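Endonuclease III (Geobacillus stearothermophilus, PDB 1P59) probably excises oxidised pyrimidines from damaged DNA in base excision repair, as a glycosylase carrying a [4Fe-4S] cluster. Local coordinates at residues Arg31-Leu36 against Thr132-Pro137; Ala39-Ala44 against Pro119-Lys124; Thr143-Val148 against Ile179-Met184. All coordinates share one frame; numbering follows the deposited sequence.

In the fold
The three interactions illustrate how an all-helical repair enzyme changes its chemistry with place in the fold. Interactions 1 and 2 join the same two helices, 33-43 and 123-134, at different levels: interaction 1 is a surface contact of purely apolar groups, whereas interaction 2 is buried and reaches the DNA, adding a bridging water, a sodium ion and a lysine beside the abasic-site analogue. Interaction 3 is also buried but unites other helices, 143-152 and 177-190, on the iron-sulfur side, with an apolar interior and side chains at the start of helix 143-152 that bind DNA phosphates. Helix 143-152 follows helix 123-134 in the chain, and interactions 1 and 3 touch where Thr132 packs against His182.

Interaction 1 of 3, residues Arg31-Leu36 against Thr132-Pro137; sequences RNPFEL and TAFGVP
The ring of Phe134 has the methyl of its neighbour Ala133 over the centre of one face, while Pro33, across the contact, approaches the ring obliquely, CB lying 3.7 Å from Phe134 CZ and CG close to CE1. With CG beside the backbone N (chi1 -57°), the Phe134 ring is swung back toward Pro33 although its CB does not head that way. The Ala133 methyl touches both Pro33 and Leu36: its CB lies 3.9 Å from Pro33 CG and, more tightly, 3.3 Å from Leu36 CD2. That same Leu36 branch then runs on to CB and CG2 of Thr132, giving a small ladder of aliphatic contacts with no hydrogen bond across it. On the far side of helix 33-43 the polar groups serve the helix start. Asn32 is its N-cap, OD1 accepting from Glu35 N at 2.7 Å almost in line with the carbonyl bond, and Glu35 OE2 sits over one face of the Arg31 guanidinium. Gly135, with positive phi, is the first residue to leave helical backbone angles. Here, then, the capped first turn of one helix packs against the last turn of another, helix 123-134, the second helix of the helix-hairpin-helix in the HhH-GPD fold.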
loop_
_atom_site.group_PDB
_atom_site.type_symbol
_atom_site.label_atom_id
_atom_site.label_comp_id
_atom_site.label_asym_id
_atom_site.label_seq_id
_atom_site.Cartn_x
_atom_site.Cartn_y
_atom_site.Cartn_z
ATOM N N ARG C 31 15.779 1.343 -1.475
ATOM C CA ARG C 31 16.972 0.531 -1.726
ATOM C C ARG C 31 17.155 -0.612 -0.743
ATOM O O ARG C 31 17.924 -1.544 -0.984
ATOM C CB ARG C 31 18.227 1.413 -1.714
ATOM C CG ARG C 31 18.324 2.359 -2.916
ATOM C CD ARG C 31 19.693 3.025 -3.017
ATOM N NE ARG C 31 19.907 4.089 -2.032
ATOM C CZ ARG C 31 19.175 5.199 -1.948
ATOM N NH1 ARG C 31 18.163 5.396 -2.787
ATOM N NH2 ARG C 31 19.468 6.130 -1.044
ATOM N N ASN C 32 16.444 -0.540 0.372
ATOM C CA ASN C 32 16.549 -1.570 1.392
ATOM C C ASN C 32 15.307 -1.504 2.267
ATOM O O ASN C 32 14.611 -0.495 2.284
ATOM C CB ASN C 32 17.813 -1.345 2.230
ATOM C CG ASN C 32 17.848 0.025 2.860
ATOM O OD1 ASN C 32 16.856 0.473 3.439
ATOM N ND2 ASN C 32 18.994 0.704 2.763
ATOM N N PRO C 33 15.011 -2.584 3.000
ATOM C CA PRO C 33 13.844 -2.662 3.886
ATOM C C PRO C 33 13.655 -1.445 4.780
ATOM O O PRO C 33 12.524 -1.060 5.086
ATOM C CB PRO C 33 14.110 -3.932 4.688
ATOM C CG PRO C 33 14.748 -4.816 3.655
ATOM C CD PRO C 33 15.743 -3.864 2.989
ATOM N N PHE C 34 14.756 -0.833 5.193
ATOM C CA PHE C 34 14.662 0.321 6.062
ATOM C C PHE C 34 14.067 1.491 5.316
ATOM O O PHE C 34 13.179 2.189 5.829
ATOM C CB PHE C 34 16.038 0.703 6.624
ATOM C CG PHE C 34 15.981 1.823 7.623
ATOM C CD1 PHE C 34 15.074 1.779 8.678
ATOM C CD2 PHE C 34 16.789 2.936 7.484
ATOM C CE1 PHE C 34 14.972 2.832 9.574
ATOM C CE2 PHE C 34 16.693 4.002 8.381
ATOM C CZ PHE C 34 15.782 3.949 9.425
ATOM N N GLU C 35 14.542 1.705 4.098
ATOM C CA GLU C 35 14.025 2.800 3.306
ATOM C C GLU C 35 12.568 2.564 2.918
ATOM O O GLU C 35 11.781 3.518 2.844
ATOM C CB GLU C 35 14.897 3.016 2.075
ATOM C CG GLU C 35 16.182 3.760 2.407
ATOM C CD GLU C 35 16.979 4.138 1.178
ATOM O OE1 GLU C 35 17.913 4.960 1.323
ATOM O OE2 GLU C 35 16.677 3.611 0.076
ATOM N N LEU C 36 12.199 1.303 2.700
ATOM C CA LEU C 36 10.821 0.977 2.338
ATOM C C LEU C 36 9.909 1.325 3.517
ATOM O O LEU C 36 8.900 2.029 3.366
ATOM C CB LEU C 36 10.697 -0.510 2.009
ATOM C CG LEU C 36 9.309 -1.075 1.658
ATOM C CD1 LEU C 36 8.802 -0.470 0.347
ATOM C CD2 LEU C 36 9.399 -2.596 1.533
ATOM N N THR C 132 6.950 -6.814 -0.050
ATOM C CA THR C 132 7.846 -6.175 -1.001
ATOM C C THR C 132 9.311 -6.304 -0.627
ATOM O O THR C 132 10.173 -6.577 -1.476
ATOM C CB THR C 132 7.525 -4.698 -1.135
ATOM O OG1 THR C 132 6.202 -4.556 -1.671
ATOM C CG2 THR C 132 8.547 -4.011 -2.042
ATOM N N ALA C 133 9.595 -6.101 0.649
ATOM C CA ALA C 133 10.964 -6.190 1.107
ATOM C C ALA C 133 11.371 -7.613 1.439
ATOM O O ALA C 133 12.481 -8.028 1.107
ATOM C CB ALA C 133 11.161 -5.300 2.326
ATOM N N PHE C 134 10.472 -8.369 2.067
ATOM C CA PHE C 134 10.811 -9.729 2.483
ATOM C C PHE C 134 10.195 -10.925 1.770
ATOM O O PHE C 134 10.376 -12.060 2.211
ATOM C CB PHE C 134 10.571 -9.863 3.981
ATOM C CG PHE C 134 11.341 -8.875 4.796
ATOM C CD1 PHE C 134 12.729 -8.816 4.699
ATOM C CD2 PHE C 134 10.685 -8.003 5.661
ATOM C CE1 PHE C 134 13.461 -7.898 5.453
ATOM C CE2 PHE C 134 11.400 -7.082 6.421
ATOM C CZ PHE C 134 12.795 -7.028 6.316
ATOM N N GLY C 135 9.471 -10.680 0.683
ATOM C CA GLY C 135 8.886 -11.771 -0.076
ATOM C C GLY C 135 7.820 -12.591 0.616
ATOM O O GLY C 135 7.390 -13.618 0.086
ATOM N N VAL C 136 7.384 -12.155 1.789
ATOM C CA VAL C 136 6.355 -12.882 2.521
ATOM C C VAL C 136 4.990 -12.572 1.904
ATOM O O VAL C 136 4.475 -11.460 2.044
ATOM C CB VAL C 136 6.349 -12.485 4.036
ATOM C CG1 VAL C 136 5.105 -13.025 4.722
ATOM C CG2 VAL C 136 7.599 -13.027 4.727
ATOM N N PRO C 137 4.390 -13.554 1.203
ATOM C CA PRO C 137 3.082 -13.331 0.582
ATOM C C PRO C 137 2.108 -12.612 1.509
ATOM O O PRO C 137 1.973 -12.954 2.682
ATOM C CB PRO C 137 2.626 -14.747 0.193
ATOM C CG PRO C 137 3.519 -15.663 0.988
ATOM C CD PRO C 137 4.825 -14.944 0.999
#

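Interaction 2 of 3, residues Ala39-Ala44 against Pro119-Lys124; sequences AVVLSA and PGVGRK. With NA (sodium ion), chain D; nucleotides of chain B.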
loop_
_atom_site.group_PDB
_atom_site.type_symbol
_atom_site.label_atom_id
_atom_site.label_comp_id
_atom_site.label_asym_id
_atom_site.label_seq_id
_atom_site.Cartn_x
_atom_site.Cartn_y
_atom_site.Cartn_z
ATOM N N ALA C 39 9.406 4.956 3.859
ATOM C CA ALA C 39 8.589 5.369 2.727
ATOM C C ALA C 39 7.098 5.126 2.953
ATOM O O ALA C 39 6.299 6.051 2.826
ATOM C CB ALA C 39 9.055 4.651 1.439
ATOM N N VAL C 40 6.722 3.891 3.284
ATOM C CA VAL C 40 5.314 3.571 3.496
ATOM C C VAL C 40 4.742 4.381 4.642
ATOM O O VAL C 40 3.641 4.896 4.542
ATOM C CB VAL C 40 5.071 2.060 3.801
ATOM C CG1 VAL C 40 3.576 1.795 3.874
ATOM C CG2 VAL C 40 5.681 1.177 2.709
ATOM N N VAL C 41 5.481 4.500 5.735
ATOM C CA VAL C 41 4.989 5.275 6.861
ATOM C C VAL C 41 4.656 6.694 6.402
ATOM O O VAL C 41 3.643 7.280 6.802
ATOM C CB VAL C 41 6.033 5.357 7.972
ATOM C CG1 VAL C 41 5.529 6.285 9.068
ATOM C CG2 VAL C 41 6.312 3.964 8.527
ATOM N N LEU C 42 5.522 7.240 5.557
ATOM C CA LEU C 42 5.344 8.579 5.025
ATOM C C LEU C 42 4.183 8.608 4.033
ATOM O O LEU C 42 3.627 9.666 3.758
ATOM C CB LEU C 42 6.643 9.046 4.334
ATOM C CG LEU C 42 7.850 9.389 5.224
ATOM C CD1 LEU C 42 9.107 9.606 4.367
ATOM C CD2 LEU C 42 7.531 10.645 6.050
ATOM N N SER C 43 3.816 7.437 3.520
ATOM C CA SER C 43 2.731 7.290 2.535
ATOM C C SER C 43 1.303 7.594 2.989
ATOM O O SER C 43 0.511 8.127 2.217
ATOM C CB SER C 43 2.709 5.868 1.998
ATOM O OG SER C 43 1.812 5.095 2.786
ATOM N N ALA C 44 0.955 7.225 4.215
ATOM C CA ALA C 44 -0.404 7.441 4.711
ATOM C C ALA C 44 -1.039 8.736 4.236
ATOM O O ALA C 44 -0.527 9.812 4.503
ATOM C CB ALA C 44 -0.427 7.392 6.238
ATOM N N PRO C 119 5.037 2.492 15.588
ATOM C CA PRO C 119 4.170 3.673 15.473
ATOM C C PRO C 119 4.075 4.123 14.035
ATOM O O PRO C 119 5.099 4.336 13.394
ATOM C CB PRO C 119 4.895 4.725 16.300
ATOM C CG PRO C 119 5.677 3.927 17.252
ATOM C CD PRO C 119 6.198 2.798 16.427
ATOM N N GLY C 120 2.859 4.302 13.540
ATOM C CA GLY C 120 2.694 4.733 12.165
ATOM C C GLY C 120 2.602 3.542 11.233
ATOM O O GLY C 120 2.326 3.693 10.034
ATOM N N VAL C 121 2.842 2.354 11.783
ATOM C CA VAL C 121 2.762 1.136 11.001
ATOM C C VAL C 121 1.537 0.331 11.399
ATOM O O VAL C 121 1.495 -0.255 12.488
ATOM C CB VAL C 121 4.028 0.237 11.169
ATOM C CG1 VAL C 121 3.848 -1.078 10.424
ATOM C CG2 VAL C 121 5.251 0.956 10.637
ATOM N N GLY C 122 0.547 0.331 10.504
ATOM C CA GLY C 122 -0.686 -0.423 10.681
ATOM C C GLY C 122 -0.593 -1.720 9.881
ATOM O O GLY C 122 0.464 -2.045 9.319
ATOM N N ARG C 123 -1.679 -2.477 9.813
ATOM C CA ARG C 123 -1.643 -3.740 9.089
ATOM C C ARG C 123 -1.256 -3.583 7.625
ATOM O O ARG C 123 -0.385 -4.301 7.118
ATOM C CB ARG C 123 -2.993 -4.442 9.175
ATOM C CG ARG C 123 -3.050 -5.712 8.363
ATOM C CD ARG C 123 -4.084 -6.642 8.927
ATOM N NE ARG C 123 -4.153 -7.886 8.179
ATOM C CZ ARG C 123 -4.491 -9.049 8.718
ATOM N NH1 ARG C 123 -4.789 -9.115 10.012
ATOM N NH2 ARG C 123 -4.517 -10.145 7.972
ATOM N N LYS C 124 -1.920 -2.653 6.949
ATOM C CA LYS C 124 -1.656 -2.392 5.541
ATOM C C LYS C 124 -0.162 -2.140 5.309
ATOM O O LYS C 124 0.464 -2.761 4.445
ATOM C CB LYS C 124 -2.487 -1.189 5.085
ATOM C CG LYS C 124 -2.250 -0.766 3.647
ATOM C CD LYS C 124 -1.030 0.126 3.551
ATOM C CE LYS C 124 -0.978 0.876 2.237
ATOM N NZ LYS C 124 -0.123 2.098 2.380
HETATM NA NA NA D . 1.777 0.386 14.959
ATOM O "O5'" 3DR B 7 -1.466 5.754 -3.728
ATOM P P 3DR B 7 -1.572 7.066 -4.618
ATOM O OP1 3DR B 7 -0.196 7.477 -5.011
ATOM O OP2 3DR B 7 -2.588 6.821 -5.679
ATOM C "C2'" 3DR B 7 -0.260 4.237 0.218
ATOM C "C5'" 3DR B 7 -1.256 5.878 -2.331
ATOM C "C4'" 3DR B 7 -1.728 4.640 -1.612
ATOM O "O4'" 3DR B 7 -0.858 3.536 -1.954
ATOM C "C1'" 3DR B 7 -0.116 3.124 -0.810
ATOM C "C3'" 3DR B 7 -1.640 4.781 -0.097
ATOM O "O3'" 3DR B 7 -2.649 3.969 0.491
ATOM P P DC B 10 -0.639 2.847 14.148
ATOM O OP1 DC B 10 0.719 2.478 14.610
ATOM O OP2 DC B 10 -1.672 1.790 13.989
ATOM O "O5'" DC B 10 -1.194 3.972 15.116
ATOM C "C5'" DC B 10 -0.717 5.304 14.976
ATOM C "C4'" DC B 10 -1.519 6.242 15.840
ATOM O "O4'" DC B 10 -2.750 6.638 15.179
ATOM C "C3'" DC B 10 -1.910 5.628 17.180
ATOM O "O3'" DC B 10 -1.504 6.489 18.232
ATOM C "C2'" DC B 10 -3.423 5.478 17.099
ATOM C "C1'" DC B 10 -3.839 6.532 16.072
ATOM N N1 DC B 10 -5.033 6.176 15.279
ATOM C C2 DC B 10 -6.007 7.161 15.011
ATOM O O2 DC B 10 -5.822 8.324 15.419
ATOM N N3 DC B 10 -7.120 6.814 14.312
ATOM C C4 DC B 10 -7.272 5.554 13.882
ATOM N N4 DC B 10 -8.378 5.250 13.202
ATOM C C5 DC B 10 -6.294 4.549 14.128
ATOM C C6 DC B 10 -5.204 4.897 14.819
ATOM P P DG B 8 -3.878 4.659 1.252
ATOM O OP1 DG B 8 -5.019 3.712 1.154
ATOM O OP2 DG B 8 -4.017 6.055 0.757
ATOM O "O5'" DG B 8 -3.419 4.727 2.769
ATOM C "C5'" DG B 8 -3.666 3.639 3.640
ATOM C "C4'" DG B 8 -2.879 3.823 4.912
ATOM O "O4'" DG B 8 -3.183 5.127 5.458
ATOM C "C3'" DG B 8 -3.186 2.809 6.006
ATOM O "O3'" DG B 8 -1.961 2.453 6.655
ATOM C "C2'" DG B 8 -4.159 3.550 6.912
ATOM C "C1'" DG B 8 -3.766 5.015 6.748
ATOM N N9 DG B 8 -4.884 5.955 6.789
ATOM C C8 DG B 8 -6.078 5.843 6.112
ATOM N N7 DG B 8 -6.868 6.869 6.292
ATOM C C5 DG B 8 -6.162 7.704 7.143
ATOM C C6 DG B 8 -6.508 8.976 7.680
ATOM O O6 DG B 8 -7.536 9.640 7.488
ATOM N N1 DG B 8 -5.503 9.471 8.514
ATOM C C2 DG B 8 -4.316 8.824 8.790
ATOM N N2 DG B 8 -3.469 9.452 9.612
ATOM N N3 DG B 8 -3.984 7.642 8.290
ATOM C C4 DG B 8 -4.944 7.146 7.480
HETATM O O HOH W 1 2.285 6.262 9.217
#
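Helix 33-43 and the hairpin loop ahead of helix 123-134 come nearest at Val41 and Gly120, whose CA atoms lie 5.8 Å apart; Gly120 has positive phi, and a CB there would crowd Val41 CG1 and jam against the preceding carbonyl oxygen. The backbones do not bond directly. Instead one water donates to Val41 O (3.0 Å) and to Gly120 O (2.7 Å), satisfying two buried carbonyls at once. Beside it the valines meet by single methyls, Val41 CG2 against Val121 CG2 at 3.8 Å, the side chains nearly perpendicular. Further along, Lys124 starts with CG anti to the backbone N, bends at chi2 (-83°) and then runs extended, so that its NZ passes Val40 CG1 and stops 3.6 Å from Ser43 OG. Lys124 NZ thereby lies 3.0 Å from C2' and close to C1' of the abasic sugar analogue, nucleotide 3DR7 of chain B, while Ala44 CB touches the sugar of DG8 of chain B. The hairpin loop grips the strand further on: Gly120 N donates to OP1 of DC10 of chain B. A sodium ion is coordinated by this OP1 at 2.4 Å, by Val121 O at 2.6 Å and by the carbonyls of Met116 and Leu118. This is the helix-hairpin-helix, whose glycine-rich turn and metal ion anchor a DNA phosphate; the place of Lys124 is consistent with the lysine that attacks C1' in bifunctional glycosylases of the family.

Interaction 3 of 3, residues Thr143-Val148 against Ile179-Met184; sequences THVERV and ITHHRM. With nucleotides of chain B.
Met184 lies across Val145 and Val148 and has the largest share of this packing. Its CG sits beside the backbone N, the next torsion is extended, and a bend at chi3 (93°) turns the methyl so that Met184 CE reaches Val148 CG1 at 3.8 Å while SD rests 4.0 Å from Val145 CG1. The other branch of Val145, CG2, lies loosely near CD2 of His181, the two side chains at about a right angle. The short segments of helices 143-152 and 177-190 cross at 82°, their axes 9.4 Å apart, in the part of the HhH-GPD fold that carries the iron-sulfur cluster; Val148 also packs on Phe187 of the cluster pocket. Away from Met184, the start of helix 143-152 grips the DNA backbone. Thr143 OG1, anti to its own nitrogen, donates to OP2 of DA6 of chain B, and the CG2 methyl lies over the rim of one face of the His144 ring. That ring is used at both nitrogens: NE2 donates nearly straight (167°) to OP2 of 3DR7 of chain B at 2.7 Å, and ND1 accepts, in the ring plane, from Arg147 NH2 at 2.9 Å. A phenylalanine in place of His144 would probably cost that phosphate oxygen this donor and leave Arg147 NH2 without its ring acceptor. Arg147 sends NH1 to OP1 of DA6 of chain B, while NH2 also donates to Cys192 O.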
loop_
_atom_site.group_PDB
_atom_site.type_symbol
_atom_site.label_atom_id
_atom_site.label_comp_id
_atom_site.label_asym_id
_atom_site.label_seq_id
_atom_site.Cartn_x
_atom_site.Cartn_y
_atom_site.Cartn_z
ATOM N N THR C 143 -6.559 2.189 -0.171
ATOM C CA THR C 143 -7.630 2.874 -0.879
ATOM C C THR C 143 -7.990 2.248 -2.226
ATOM O O THR C 143 -9.160 1.988 -2.503
ATOM C CB THR C 143 -7.302 4.379 -1.094
ATOM O OG1 THR C 143 -8.468 5.054 -1.578
ATOM C CG2 THR C 143 -6.158 4.556 -2.111
ATOM N N HIS C 144 -6.975 1.980 -3.043
ATOM C CA HIS C 144 -7.175 1.422 -4.371
ATOM C C HIS C 144 -7.651 -0.019 -4.386
ATOM O O HIS C 144 -8.382 -0.426 -5.291
ATOM C CB HIS C 144 -5.886 1.547 -5.187
ATOM C CG HIS C 144 -5.508 2.960 -5.508
ATOM N ND1 HIS C 144 -6.292 3.782 -6.294
ATOM C CD2 HIS C 144 -4.434 3.700 -5.145
ATOM C CE1 HIS C 144 -5.713 4.966 -6.403
ATOM N NE2 HIS C 144 -4.586 4.944 -5.715
ATOM N N VAL C 145 -7.246 -0.807 -3.400
ATOM C CA VAL C 145 -7.682 -2.197 -3.379
ATOM C C VAL C 145 -9.098 -2.278 -2.840
ATOM O O VAL C 145 -9.916 -3.068 -3.330
ATOM C CB VAL C 145 -6.760 -3.067 -2.509
ATOM C CG1 VAL C 145 -7.195 -4.517 -2.582
ATOM C CG2 VAL C 145 -5.340 -2.936 -2.987
ATOM N N GLU C 146 -9.396 -1.446 -1.845
ATOM C CA GLU C 146 -10.719 -1.454 -1.237
ATOM C C GLU C 146 -11.782 -1.003 -2.221
ATOM O O GLU C 146 -12.833 -1.631 -2.352
ATOM C CB GLU C 146 -10.756 -0.539 -0.019
ATOM C CG GLU C 146 -12.082 -0.623 0.714
ATOM C CD GLU C 146 -12.231 0.403 1.813
ATOM O OE1 GLU C 146 -13.240 0.329 2.543
ATOM O OE2 GLU C 146 -11.351 1.283 1.951
ATOM N N ARG C 147 -11.506 0.096 -2.912
ATOM C CA ARG C 147 -12.450 0.634 -3.871
ATOM C C ARG C 147 -12.672 -0.372 -4.984
ATOM O O ARG C 147 -13.802 -0.768 -5.249
ATOM C CB ARG C 147 -11.926 1.948 -4.457
ATOM C CG ARG C 147 -12.919 2.649 -5.360
ATOM C CD ARG C 147 -12.381 3.973 -5.878
ATOM N NE ARG C 147 -11.221 3.793 -6.750
ATOM C CZ ARG C 147 -9.994 4.199 -6.446
ATOM N NH1 ARG C 147 -9.771 4.811 -5.289
ATOM N NH2 ARG C 147 -8.990 3.984 -7.290
ATOM N N VAL C 148 -11.590 -0.790 -5.633
ATOM C CA VAL C 148 -11.707 -1.747 -6.716
ATOM C C VAL C 148 -12.542 -2.937 -6.280
ATOM O O VAL C 148 -13.509 -3.303 -6.944
ATOM C CB VAL C 148 -10.333 -2.238 -7.190
ATOM C CG1 VAL C 148 -10.503 -3.424 -8.141
ATOM C CG2 VAL C 148 -9.610 -1.113 -7.895
ATOM N N ILE C 179 1.736 -9.952 -6.106
ATOM C CA ILE C 179 1.593 -9.461 -7.466
ATOM C C ILE C 179 0.153 -9.030 -7.723
ATOM O O ILE C 179 -0.090 -7.948 -8.255
ATOM C CB ILE C 179 1.996 -10.532 -8.495
ATOM C CG1 ILE C 179 1.927 -9.935 -9.903
ATOM C CG2 ILE C 179 1.091 -11.759 -8.366
ATOM C CD1 ILE C 179 2.881 -8.771 -10.121
ATOM N N THR C 180 -0.805 -9.870 -7.337
ATOM C CA THR C 180 -2.207 -9.526 -7.542
ATOM C C THR C 180 -2.483 -8.164 -6.928
ATOM O O THR C 180 -2.936 -7.246 -7.612
ATOM C CB THR C 180 -3.144 -10.573 -6.914
ATOM O OG1 THR C 180 -3.127 -11.765 -7.713
ATOM C CG2 THR C 180 -4.568 -10.035 -6.822
ATOM N N HIS C 181 -2.190 -8.046 -5.638
ATOM C CA HIS C 181 -2.372 -6.801 -4.897
ATOM C C HIS C 181 -1.826 -5.629 -5.719
ATOM O O HIS C 181 -2.487 -4.600 -5.857
ATOM C CB HIS C 181 -1.651 -6.926 -3.546
ATOM C CG HIS C 181 -1.145 -5.632 -2.981
ATOM N ND1 HIS C 181 -0.214 -5.590 -1.966
ATOM C CD2 HIS C 181 -1.412 -4.342 -3.299
ATOM C CE1 HIS C 181 0.078 -4.331 -1.691
ATOM N NE2 HIS C 181 -0.635 -3.553 -2.487
ATOM N N HIS C 182 -0.620 -5.781 -6.258
ATOM C CA HIS C 182 -0.017 -4.718 -7.066
ATOM C C HIS C 182 -0.821 -4.380 -8.320
ATOM O O HIS C 182 -0.981 -3.207 -8.672
ATOM C CB HIS C 182 1.410 -5.102 -7.451
ATOM C CG HIS C 182 2.386 -4.951 -6.327
ATOM N ND1 HIS C 182 3.588 -5.625 -6.283
ATOM C CD2 HIS C 182 2.338 -4.193 -5.207
ATOM C CE1 HIS C 182 4.236 -5.290 -5.181
ATOM N NE2 HIS C 182 3.499 -4.421 -4.512
ATOM N N ARG C 183 -1.336 -5.403 -8.993
ATOM C CA ARG C 183 -2.115 -5.161 -10.199
ATOM C C ARG C 183 -3.385 -4.413 -9.829
ATOM O O ARG C 183 -3.810 -3.506 -10.546
ATOM C CB ARG C 183 -2.421 -6.484 -10.908
ATOM C CG ARG C 183 -1.180 -7.100 -11.552
ATOM C CD ARG C 183 -1.349 -8.574 -11.886
ATOM N NE ARG C 183 -0.119 -9.142 -12.437
ATOM C CZ ARG C 183 0.142 -10.447 -12.521
ATOM N NH1 ARG C 183 -0.744 -11.334 -12.086
ATOM N NH2 ARG C 183 1.298 -10.868 -13.037
ATOM N N MET C 184 -3.983 -4.760 -8.695
ATOM C CA MET C 184 -5.193 -4.064 -8.286
ATOM C C MET C 184 -4.900 -2.610 -8.009
ATOM O O MET C 184 -5.672 -1.735 -8.406
ATOM C CB MET C 184 -5.801 -4.709 -7.052
ATOM C CG MET C 184 -6.473 -6.040 -7.349
ATOM S SD MET C 184 -7.188 -6.741 -5.874
ATOM C CE MET C 184 -8.902 -6.098 -5.975
ATOM P P DA B 6 -7.916 7.884 -3.820
ATOM O OP1 DA B 6 -8.057 6.878 -4.913
ATOM O OP2 DA B 6 -8.587 7.659 -2.513
ATOM O "O5'" DA B 6 -6.367 8.126 -3.556
ATOM C "C5'" DA B 6 -5.547 8.630 -4.604
ATOM C "C4'" DA B 6 -4.242 9.149 -4.056
ATOM O "O4'" DA B 6 -4.463 10.345 -3.269
ATOM C "C3'" DA B 6 -3.478 8.173 -3.167
ATOM O "O3'" DA B 6 -2.107 8.181 -3.573
ATOM C "C2'" DA B 6 -3.662 8.755 -1.771
ATOM C "C1'" DA B 6 -3.759 10.250 -2.047
ATOM N N9 DA B 6 -4.487 11.047 -1.053
ATOM C C8 DA B 6 -5.674 10.722 -0.447
ATOM N N7 DA B 6 -6.097 11.621 0.410
ATOM C C5 DA B 6 -5.125 12.609 0.365
ATOM C C6 DA B 6 -4.988 13.834 1.053
ATOM N N6 DA B 6 -5.874 14.285 1.947
ATOM N N1 DA B 6 -3.900 14.588 0.787
ATOM C C2 DA B 6 -3.021 14.135 -0.113
ATOM N N3 DA B 6 -3.040 13.003 -0.825
ATOM C C4 DA B 6 -4.129 12.273 -0.534
ATOM P P DG B 8 -3.878 4.659 1.252
ATOM O OP1 DG B 8 -5.019 3.712 1.154
ATOM O OP2 DG B 8 -4.017 6.055 0.757
ATOM O "O5'" DG B 8 -3.419 4.727 2.769
ATOM C "C5'" DG B 8 -3.666 3.639 3.640
ATOM C "C4'" DG B 8 -2.879 3.823 4.912
ATOM O "O4'" DG B 8 -3.183 5.127 5.458
ATOM C "C3'" DG B 8 -3.186 2.809 6.006
ATOM O "O3'" DG B 8 -1.961 2.453 6.655
ATOM C "C2'" DG B 8 -4.159 3.550 6.912
ATOM C "C1'" DG B 8 -3.766 5.015 6.748
ATOM N N9 DG B 8 -4.884 5.955 6.789
ATOM C C8 DG B 8 -6.078 5.843 6.112
ATOM N N7 DG B 8 -6.868 6.869 6.292
ATOM C C5 DG B 8 -6.162 7.704 7.143
ATOM C C6 DG B 8 -6.508 8.976 7.680
ATOM O O6 DG B 8 -7.536 9.640 7.488
ATOM N N1 DG B 8 -5.503 9.471 8.514
ATOM C C2 DG B 8 -4.316 8.824 8.790
ATOM N N2 DG B 8 -3.469 9.452 9.612
ATOM N N3 DG B 8 -3.984 7.642 8.290
ATOM C C4 DG B 8 -4.944 7.146 7.480
ATOM O "O5'" 3DR B 7 -1.466 5.754 -3.728
ATOM P P 3DR B 7 -1.572 7.066 -4.618
ATOM O OP1 3DR B 7 -0.196 7.477 -5.011
ATOM O OP2 3DR B 7 -2.588 6.821 -5.679
ATOM C "C2'" 3DR B 7 -0.260 4.237 0.218
ATOM C "C5'" 3DR B 7 -1.256 5.878 -2.331
ATOM C "C4'" 3DR B 7 -1.728 4.640 -1.612
ATOM O "O4'" 3DR B 7 -0.858 3.536 -1.954
ATOM C "C1'" 3DR B 7 -0.116 3.124 -0.810
ATOM C "C3'" 3DR B 7 -1.640 4.781 -0.097
ATOM O "O3'" 3DR B 7 -2.649 3.969 0.491
#